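Local atomic coordinates of oxidoreductase (Thermotoga maritima, PDB entry 1ZH8), a protein that binds NADP and probably catalyses pyridine-nucleotide-dependent oxidation of an alcohol group, or the reverse reduction. Residues I110-I115 against Y137-F142; H144-W149 against M283-E288; W216-A221 against S235-F240. All coordinates share one frame; numbering follows the deposited sequence.

Interaction 1. Residues I110-I115 against Y137-F142. With NAP (NADP nicotinamide-adenine-dinucleotide phosphate), chain D.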
# COMPACT_ATOMS: atom_id res chain seq x y z
N ILE A 110 34.31 -10.86 -1.24
CA ILE A 110 32.87 -11.01 -1.14
C ILE A 110 32.39 -10.39 0.17
O ILE A 110 32.89 -10.69 1.24
CB ILE A 110 32.40 -12.47 -1.32
CG1 ILE A 110 30.87 -12.55 -1.22
CG2 ILE A 110 33.10 -13.42 -0.35
CD1 ILE A 110 30.27 -13.86 -1.80
N CYS A 111 31.41 -9.51 0.07
CA CYS A 111 31.01 -8.71 1.20
C CYS A 111 29.52 -8.70 1.32
O CYS A 111 28.80 -8.58 0.33
CB CYS A 111 31.54 -7.29 1.05
SG CYS A 111 31.16 -6.20 2.45
N GLU A 112 29.06 -8.81 2.56
CA GLU A 112 27.64 -8.87 2.85
C GLU A 112 26.93 -7.55 2.56
O GLU A 112 27.54 -6.48 2.58
CB GLU A 112 27.40 -9.30 4.31
CG GLU A 112 27.25 -10.79 4.48
CD GLU A 112 25.97 -11.31 3.83
OE1 GLU A 112 25.13 -10.49 3.40
OE2 GLU A 112 25.81 -12.54 3.73
N LYS A 113 25.64 -7.66 2.28
CA LYS A 113 24.78 -6.49 2.18
C LYS A 113 24.57 -5.94 3.59
O LYS A 113 24.81 -6.66 4.56
CB LYS A 113 23.43 -6.88 1.55
CG LYS A 113 22.84 -8.24 1.97
CD LYS A 113 22.58 -8.40 3.49
CE LYS A 113 21.51 -7.45 3.98
NZ LYS A 113 21.38 -7.43 5.44
N PRO A 114 24.15 -4.67 3.72
CA PRO A 114 24.07 -3.65 2.66
C PRO A 114 25.46 -3.28 2.16
O PRO A 114 26.44 -3.44 2.90
CB PRO A 114 23.42 -2.45 3.37
CG PRO A 114 22.77 -3.06 4.65
CD PRO A 114 23.66 -4.19 5.02
N ILE A 115 25.54 -2.79 0.91
CA ILE A 115 26.81 -2.33 0.37
C ILE A 115 27.56 -1.43 1.37
O ILE A 115 28.75 -1.62 1.59
CB ILE A 115 26.65 -1.67 -1.01
CG1 ILE A 115 28.02 -1.39 -1.64
CG2 ILE A 115 25.81 -0.40 -0.93
CD1 ILE A 115 27.96 -0.62 -2.97
N TYR A 137 32.32 -8.27 -4.76
CA TYR A 137 31.05 -8.94 -4.89
C TYR A 137 30.24 -8.65 -3.64
O TYR A 137 30.64 -9.07 -2.56
CB TYR A 137 31.31 -10.43 -5.06
CG TYR A 137 30.10 -11.22 -5.48
CD1 TYR A 137 29.04 -11.45 -4.59
CD2 TYR A 137 30.01 -11.74 -6.76
CE1 TYR A 137 27.92 -12.18 -4.98
CE2 TYR A 137 28.90 -12.47 -7.16
CZ TYR A 137 27.86 -12.68 -6.26
OH TYR A 137 26.76 -13.40 -6.66
N ILE A 138 29.13 -7.91 -3.77
CA ILE A 138 28.23 -7.68 -2.63
C ILE A 138 27.17 -8.75 -2.63
O ILE A 138 26.41 -8.90 -3.60
CB ILE A 138 27.51 -6.32 -2.64
CG1 ILE A 138 28.49 -5.17 -2.92
CG2 ILE A 138 26.78 -6.11 -1.28
CD1 ILE A 138 29.70 -5.06 -1.93
N ALA A 139 27.14 -9.50 -1.53
CA ALA A 139 26.43 -10.77 -1.46
C ALA A 139 24.97 -10.53 -1.10
O ALA A 139 24.55 -10.60 0.08
CB ALA A 139 27.12 -11.71 -0.44
N GLU A 140 24.19 -10.21 -2.13
CA GLU A 140 22.79 -9.95 -1.97
C GLU A 140 22.11 -11.23 -2.34
O GLU A 140 21.88 -11.51 -3.53
CB GLU A 140 22.35 -8.79 -2.86
CG GLU A 140 20.84 -8.58 -2.89
CD GLU A 140 20.22 -8.65 -1.51
OE1 GLU A 140 20.31 -7.66 -0.76
OE2 GLU A 140 19.64 -9.72 -1.17
N ASN A 141 21.83 -12.05 -1.34
CA ASN A 141 21.36 -13.41 -1.63
C ASN A 141 19.95 -13.46 -2.25
O ASN A 141 19.63 -14.38 -2.99
CB ASN A 141 21.47 -14.31 -0.41
CG ASN A 141 20.61 -13.82 0.72
OD1 ASN A 141 20.84 -12.73 1.27
ND2 ASN A 141 19.60 -14.57 1.05
N PHE A 142 19.11 -12.45 -2.00
CA PHE A 142 17.79 -12.38 -2.66
C PHE A 142 17.85 -12.37 -4.20
O PHE A 142 16.88 -12.72 -4.85
CB PHE A 142 16.95 -11.19 -2.15
CG PHE A 142 16.15 -11.49 -0.88
CD1 PHE A 142 16.73 -12.17 0.19
CD2 PHE A 142 14.82 -11.08 -0.78
CE1 PHE A 142 15.99 -12.46 1.37
CE2 PHE A 142 14.05 -11.36 0.39
CZ PHE A 142 14.65 -12.05 1.47
PA NAP D . 27.27 -10.08 14.04
O1A NAP D . 26.80 -11.35 14.64
O2A NAP D . 27.40 -8.98 15.01
O5B NAP D . 28.63 -10.37 13.24
C5B NAP D . 29.61 -9.38 13.12
C4B NAP D . 30.96 -10.01 13.41
O4B NAP D . 32.01 -9.11 13.08
C3B NAP D . 31.13 -10.35 14.88
O3B NAP D . 31.86 -11.54 14.91
C2B NAP D . 31.97 -9.18 15.37
O2B NAP D . 32.69 -9.18 16.59
C1B NAP D . 32.90 -9.02 14.18
N9A NAP D . 33.57 -7.72 14.22
C8A NAP D . 33.09 -6.53 14.71
N7A NAP D . 34.04 -5.59 14.52
C5A NAP D . 35.11 -6.17 13.92
C6A NAP D . 36.35 -5.69 13.50
N6A NAP D . 36.68 -4.42 13.69
N1A NAP D . 37.24 -6.53 12.90
C2A NAP D . 36.92 -7.86 12.72
N3A NAP D . 35.71 -8.34 13.13
C4A NAP D . 34.82 -7.51 13.72
O3 NAP D . 26.22 -9.63 12.92
PN NAP D . 25.79 -10.54 11.67
O1N NAP D . 26.65 -11.75 11.45
O2N NAP D . 24.35 -10.61 11.86
O5D NAP D . 26.04 -9.60 10.38
C5D NAP D . 27.30 -9.43 9.75
C4D NAP D . 27.07 -9.05 8.29
O4D NAP D . 26.28 -10.05 7.68
C3D NAP D . 26.29 -7.74 8.18
O3D NAP D . 26.80 -6.94 7.14
C2D NAP D . 24.88 -8.16 7.84
O2D NAP D . 24.19 -7.19 7.07
C1D NAP D . 25.11 -9.46 7.11
N1N NAP D . 23.95 -10.34 7.22
C2N NAP D . 23.35 -10.76 6.07
C3N NAP D . 22.22 -11.59 6.11
C7N NAP D . 21.69 -12.22 4.85
O7N NAP D . 20.54 -13.02 4.99
N7N NAP D . 22.29 -12.04 3.66
C4N NAP D . 21.73 -12.01 7.36
C5N NAP D . 22.37 -11.59 8.54
C6N NAP D . 23.49 -10.75 8.45
P2B NAP D . 33.16 -10.36 17.58
O1X NAP D . 34.48 -10.97 17.13
O2X NAP D . 32.13 -11.47 17.65
O3X NAP D . 33.32 -9.67 18.92
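CG1 of Ile110 and CG of Tyr137 both lie anti to the backbone nitrogen (chi1 -180° and -168°), which lays the two side chains side by side, pointing the same way, with Ile110 CD1 3.9 Å from Tyr137 CD1. Ala139 CB lies on that same face against Ile110 CG1. On the other face Ile138, its CG1 beside the backbone nitrogen at chi1 -48°, crosses Ile115 at about a right angle; its CD1 reaches both Ile115 CG1 and Cys111 CB. Between these two layers the strands run parallel and are stitched through Cys111: its N donates to Tyr137 O at 2.8 Å, and its O accepts Ala139 N at 2.7 Å. Toward the C-terminal ends of the two segments lies the cofactor. Glu112-Lys113-Pro114 is the Glu-Lys-Pro motif of the GFO/IDH/MocA family, with a cis peptide before the proline. The nicotinamide N7N of NADP is gripped twice, by Glu112 OE1 at 3.2 Å and by Asn141 OD1 at 2.9 Å, one acceptor from each segment, which should fix the rotation of the carboxamide. Lys113 holds the ribose: its O takes a bond from NADP O2D at 2.6 Å, and its chain, bent twice, carries NZ back to donate to the same hydroxyl while forming a salt bridge with Asp198. His34 holds the other oxygen of Glu112. This is the last beta-alpha-beta unit of the Rossmann sheet, strand 108-112 lying between 85-88 and 136-139, with helix 290-303 packed on Ile110 and Ala139 and helix 313-329 on Ile115 and Ile138.

Interaction 2. Residues H144-W149 against M283-E288; sequences HVPAFW and MKVPQE. With EDO (1,2-ethanediol), chain E.
Glu288 lays its side chain along Pro146, and the contact can be followed atom by atom. Glu288 CB starts 4.1 Å from Pro146 CG. CG, placed beside the backbone nitrogen by a chi1 of -63°, stays level with that same ring carbon. Beyond CG the chain is extended and keeps the carboxylate alongside the ring, with Glu288 OE2 4.0 Å from Pro146 CB. The carboxylate therefore meets carbon here; its charge has a long, weak ion pair with Lys293. Pro146 is also met by Val285 and Pro286, earlier in 283-288. Val285 crosses it obliquely, with CG1 3.8 Å from Pro146 CB, and Pro286 O approaches Pro146 CG at 3.8 Å. Val285 CG1, anti to its own backbone nitrogen, also comes within 3.6 Å of Ala147 N, while the second methyl, CG2, faces Ala147 CB at 4.3 Å. No hydrogen bond crosses between the segments, so van der Waals contact alone joins them directly. What they meet at is the start of a helix: Val145 is the N-cap residue and Pro146 opens the first turn, a place where a proline's missing N-H costs no helix bond. Nearby, a 1,2-ethanediol molecule, probably from the crystallisation liquor, lies between His144 and Trp149 of 144-149: its O1 makes a weak bond of 3.3 Å with His144 ND1, and its O2 sits 3.9 Å above the plane of the Trp149 ring, over the centre. In the fold, the chain leaving edge strand 281-284 passes over the beginning of helix 146-156 before entering helix 290-303, while Phe148 of helix 146-156 packs against helix 195-211.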
# COMPACT_ATOMS: atom_id res chain seq x y z
N HIS A 144 19.39 -14.46 -5.75
CA HIS A 144 19.65 -15.85 -6.10
C HIS A 144 18.55 -16.74 -5.59
O HIS A 144 18.74 -17.96 -5.54
CB HIS A 144 20.98 -16.29 -5.48
CG HIS A 144 22.15 -15.46 -5.89
ND1 HIS A 144 23.00 -15.82 -6.92
CD2 HIS A 144 22.63 -14.29 -5.41
CE1 HIS A 144 23.94 -14.91 -7.06
NE2 HIS A 144 23.75 -13.98 -6.14
N VAL A 145 17.41 -16.15 -5.21
CA VAL A 145 16.30 -16.92 -4.65
C VAL A 145 15.39 -17.41 -5.80
O VAL A 145 14.87 -16.60 -6.56
CB VAL A 145 15.54 -16.10 -3.53
CG1 VAL A 145 14.24 -16.80 -3.09
CG2 VAL A 145 16.45 -15.84 -2.28
N PRO A 146 15.22 -18.72 -5.96
CA PRO A 146 14.52 -19.19 -7.19
C PRO A 146 13.08 -18.68 -7.37
O PRO A 146 12.68 -18.40 -8.50
CB PRO A 146 14.56 -20.71 -7.08
CG PRO A 146 14.86 -21.00 -5.64
CD PRO A 146 15.66 -19.84 -5.12
N ALA A 147 12.34 -18.52 -6.28
CA ALA A 147 10.97 -18.01 -6.33
C ALA A 147 10.91 -16.68 -7.06
O ALA A 147 9.96 -16.43 -7.82
CB ALA A 147 10.40 -17.85 -4.93
N PHE A 148 11.90 -15.83 -6.82
CA PHE A 148 11.94 -14.50 -7.45
C PHE A 148 12.27 -14.63 -8.94
O PHE A 148 11.65 -13.96 -9.77
CB PHE A 148 12.90 -13.53 -6.73
CG PHE A 148 12.59 -13.35 -5.26
CD1 PHE A 148 11.27 -13.25 -4.81
CD2 PHE A 148 13.61 -13.26 -4.33
CE1 PHE A 148 10.99 -13.08 -3.48
CE2 PHE A 148 13.32 -13.09 -2.97
CZ PHE A 148 12.02 -13.00 -2.55
N TRP A 149 13.21 -15.51 -9.28
CA TRP A 149 13.49 -15.78 -10.69
C TRP A 149 12.25 -16.30 -11.41
O TRP A 149 11.93 -15.82 -12.50
CB TRP A 149 14.70 -16.70 -10.88
CG TRP A 149 15.95 -15.93 -10.68
CD1 TRP A 149 16.63 -15.75 -9.49
CD2 TRP A 149 16.65 -15.15 -11.66
NE1 TRP A 149 17.72 -14.93 -9.68
CE2 TRP A 149 17.76 -14.55 -11.00
CE3 TRP A 149 16.46 -14.91 -13.03
CZ2 TRP A 149 18.68 -13.74 -11.67
CZ3 TRP A 149 17.37 -14.10 -13.70
CH2 TRP A 149 18.48 -13.53 -13.02
N MSE A 283 2.32 -23.56 -8.52
CA MSE A 283 3.59 -24.14 -8.97
C MSE A 283 4.57 -24.12 -7.80
O MSE A 283 4.97 -23.04 -7.33
CB MSE A 283 4.17 -23.36 -10.16
CG MSE A 283 3.32 -23.37 -11.43
SE MSE A 283 3.47 -21.63 -12.38
CE MSE A 283 2.38 -20.57 -11.22
N LYS A 284 4.95 -25.31 -7.32
CA LYS A 284 5.94 -25.40 -6.26
C LYS A 284 7.29 -24.97 -6.80
O LYS A 284 7.66 -25.32 -7.90
CB LYS A 284 6.00 -26.81 -5.65
CG LYS A 284 4.78 -27.15 -4.77
CD LYS A 284 4.78 -28.61 -4.29
N VAL A 285 7.99 -24.14 -6.03
CA VAL A 285 9.35 -23.77 -6.38
C VAL A 285 10.31 -24.72 -5.66
O VAL A 285 10.31 -24.77 -4.43
CB VAL A 285 9.65 -22.31 -5.98
CG1 VAL A 285 11.05 -21.93 -6.39
CG2 VAL A 285 8.66 -21.36 -6.63
N PRO A 286 11.12 -25.48 -6.42
CA PRO A 286 12.09 -26.39 -5.77
C PRO A 286 13.05 -25.55 -4.95
O PRO A 286 13.56 -24.52 -5.44
CB PRO A 286 12.83 -27.04 -6.94
CG PRO A 286 11.97 -26.81 -8.15
CD PRO A 286 11.21 -25.54 -7.89
N GLN A 287 13.27 -25.97 -3.71
CA GLN A 287 14.05 -25.19 -2.76
C GLN A 287 15.56 -25.20 -3.03
O GLN A 287 16.09 -26.18 -3.55
CB GLN A 287 13.74 -25.64 -1.32
CG GLN A 287 12.42 -25.06 -0.82
CD GLN A 287 12.22 -23.59 -1.20
OE1 GLN A 287 13.05 -22.72 -0.90
NE2 GLN A 287 11.11 -23.31 -1.88
N GLU A 288 16.22 -24.09 -2.69
CA GLU A 288 17.67 -23.95 -2.89
C GLU A 288 18.31 -23.09 -1.82
O GLU A 288 17.66 -22.27 -1.20
CB GLU A 288 17.96 -23.33 -4.25
CG GLU A 288 17.52 -24.16 -5.42
CD GLU A 288 18.26 -23.78 -6.66
OE1 GLU A 288 19.50 -24.00 -6.71
OE2 GLU A 288 17.60 -23.27 -7.59
C1 EDO E . 21.87 -17.41 -11.01
O1 EDO E . 22.10 -17.58 -9.59
C2 EDO E . 20.41 -17.74 -11.34
O2 EDO E . 20.12 -17.34 -12.68

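Interaction 3. Residues W216-A221 against S235-F240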
# COMPACT_ATOMS: atom_id res chain seq x y z
N TRP A 216 10.43 6.62 -8.78
CA TRP A 216 10.19 7.50 -7.65
C TRP A 216 9.49 6.73 -6.55
O TRP A 216 8.77 5.76 -6.83
CB TRP A 216 9.38 8.75 -8.05
CG TRP A 216 7.99 8.45 -8.54
CD1 TRP A 216 7.59 8.36 -9.84
CD2 TRP A 216 6.82 8.21 -7.74
NE1 TRP A 216 6.24 8.08 -9.90
CE2 TRP A 216 5.74 7.97 -8.63
CE3 TRP A 216 6.57 8.17 -6.36
CZ2 TRP A 216 4.45 7.69 -8.18
CZ3 TRP A 216 5.27 7.89 -5.92
CH2 TRP A 216 4.23 7.66 -6.82
N ILE A 217 9.69 7.19 -5.32
CA ILE A 217 9.02 6.64 -4.16
C ILE A 217 8.47 7.77 -3.33
O ILE A 217 8.93 8.91 -3.44
CB ILE A 217 9.99 5.84 -3.28
CG1 ILE A 217 11.12 6.74 -2.79
CG2 ILE A 217 10.59 4.72 -4.05
CD1 ILE A 217 10.82 7.55 -1.55
N SER A 218 7.51 7.43 -2.47
CA SER A 218 6.96 8.34 -1.48
C SER A 218 6.69 7.42 -0.30
O SER A 218 6.01 6.42 -0.45
CB SER A 218 5.68 8.97 -2.03
OG SER A 218 4.95 9.68 -1.04
N ALA A 219 7.23 7.72 0.87
CA ALA A 219 7.16 6.74 1.95
C ALA A 219 7.11 7.38 3.31
O ALA A 219 7.56 8.51 3.50
CB ALA A 219 8.36 5.78 1.87
N VAL A 220 6.58 6.64 4.28
CA VAL A 220 6.59 7.11 5.67
C VAL A 220 7.25 6.05 6.57
O VAL A 220 6.83 4.89 6.59
CB VAL A 220 5.16 7.54 6.12
CG1 VAL A 220 4.18 6.44 5.87
CG2 VAL A 220 5.13 7.94 7.59
N ALA A 221 8.30 6.46 7.28
CA ALA A 221 9.08 5.57 8.15
C ALA A 221 8.88 5.95 9.60
O ALA A 221 8.94 7.13 9.94
CB ALA A 221 10.53 5.67 7.80
N SER A 235 6.12 2.32 5.26
CA SER A 235 5.09 2.13 4.22
C SER A 235 5.36 3.06 3.04
O SER A 235 5.64 4.26 3.23
CB SER A 235 3.69 2.37 4.78
OG SER A 235 2.72 1.82 3.93
N SER A 236 5.27 2.52 1.83
CA SER A 236 5.69 3.24 0.64
C SER A 236 4.84 2.96 -0.59
O SER A 236 4.31 1.87 -0.75
CB SER A 236 7.14 2.86 0.31
OG SER A 236 7.21 1.51 -0.07
N ILE A 237 4.72 3.96 -1.45
CA ILE A 237 4.29 3.74 -2.83
C ILE A 237 5.40 4.18 -3.75
O ILE A 237 6.20 5.07 -3.42
CB ILE A 237 3.04 4.53 -3.25
CG1 ILE A 237 3.08 5.93 -2.67
CG2 ILE A 237 1.77 3.81 -2.81
CD1 ILE A 237 2.09 6.83 -3.32
N PHE A 238 5.43 3.58 -4.92
CA PHE A 238 6.44 3.93 -5.88
C PHE A 238 5.95 3.51 -7.26
O PHE A 238 4.94 2.83 -7.40
CB PHE A 238 7.79 3.26 -5.53
CG PHE A 238 7.67 1.79 -5.19
CD1 PHE A 238 7.24 1.39 -3.90
CD2 PHE A 238 7.97 0.82 -6.13
CE1 PHE A 238 7.13 0.05 -3.56
CE2 PHE A 238 7.87 -0.55 -5.79
CZ PHE A 238 7.45 -0.93 -4.50
N GLU A 239 6.68 3.92 -8.28
CA GLU A 239 6.34 3.54 -9.63
C GLU A 239 7.64 3.03 -10.26
O GLU A 239 8.69 3.63 -10.09
CB GLU A 239 5.75 4.74 -10.37
CG GLU A 239 5.27 4.47 -11.77
CD GLU A 239 4.57 5.68 -12.40
OE1 GLU A 239 4.66 6.80 -11.86
OE2 GLU A 239 3.92 5.50 -13.45
N PHE A 240 7.56 1.89 -10.92
CA PHE A 240 8.70 1.43 -11.69
C PHE A 240 8.80 2.25 -12.98
O PHE A 240 7.81 2.87 -13.42
CB PHE A 240 8.53 -0.05 -12.02
CG PHE A 240 8.61 -0.96 -10.82
CD1 PHE A 240 7.47 -1.28 -10.08
CD2 PHE A 240 9.83 -1.52 -10.45
CE1 PHE A 240 7.54 -2.15 -8.99
CE2 PHE A 240 9.92 -2.36 -9.34
CZ PHE A 240 8.78 -2.68 -8.61
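Ser235 and Val220 pair near the turn end of an antiparallel beta hairpin, strands 214-222 and 233-240, in the GFO/IDH/MocA C-terminal domain. Ser235 N and O both bond to Val220, with Ser235 O 2.8 Å from Val220 N; its hydroxyl turns to Thr249 and to Asn247 of the second subunit. Ser236 is a non-hydrogen-bonded pair with Ala219, and the small side chains touch, CB to CB at 3.5 Å. Ile237 returns to a two-bond pair, giving its N to Ser218 O and receiving Ser218 N on its own O at 2.9 Å; its side chain lies on the face of Trp216 and Ser218, where it meets Ile237 of the second subunit. Phe238 goes to the other face, where its CB packs 3.5 Å from Ile217 CG2 and its ring meets Phe322 edge-to-face. Glu239 N bonds to Trp216 O. Its chain, fully extended from chi1 -176° onward, sends OE2 to a salt bridge with Lys222 of the second subunit. The other oxygen, OE1, takes Trp216 NE1 on its anti lone pair at 2.8 Å, the carboxylate plane standing 89° to the indole and the oxygen lying 19° out of the ring plane.

In the fold
Interaction 1 is buried near the middle of the chain, interaction 3 is also largely buried, partly by the second subunit, and interaction 2 is only partly covered. Interactions 1 and 3 are both strand pairings, parallel in the Rossmann sheet and antiparallel in the mixed sheet; interaction 2 joins a helix start to a loop by van der Waals contact, with no hydrogen bond between the segments. Interactions 1 and 2 touch, through Tyr137 with His144 and Phe142 with Phe148, because strand 136-139 leads on to helix 146-156. Interactions 2 and 3 reach the same mixed sheet. Several polar side chains bind the cofactor in interaction 1; in interaction 3 some, such as Glu239 and Ser235, reach the second subunit.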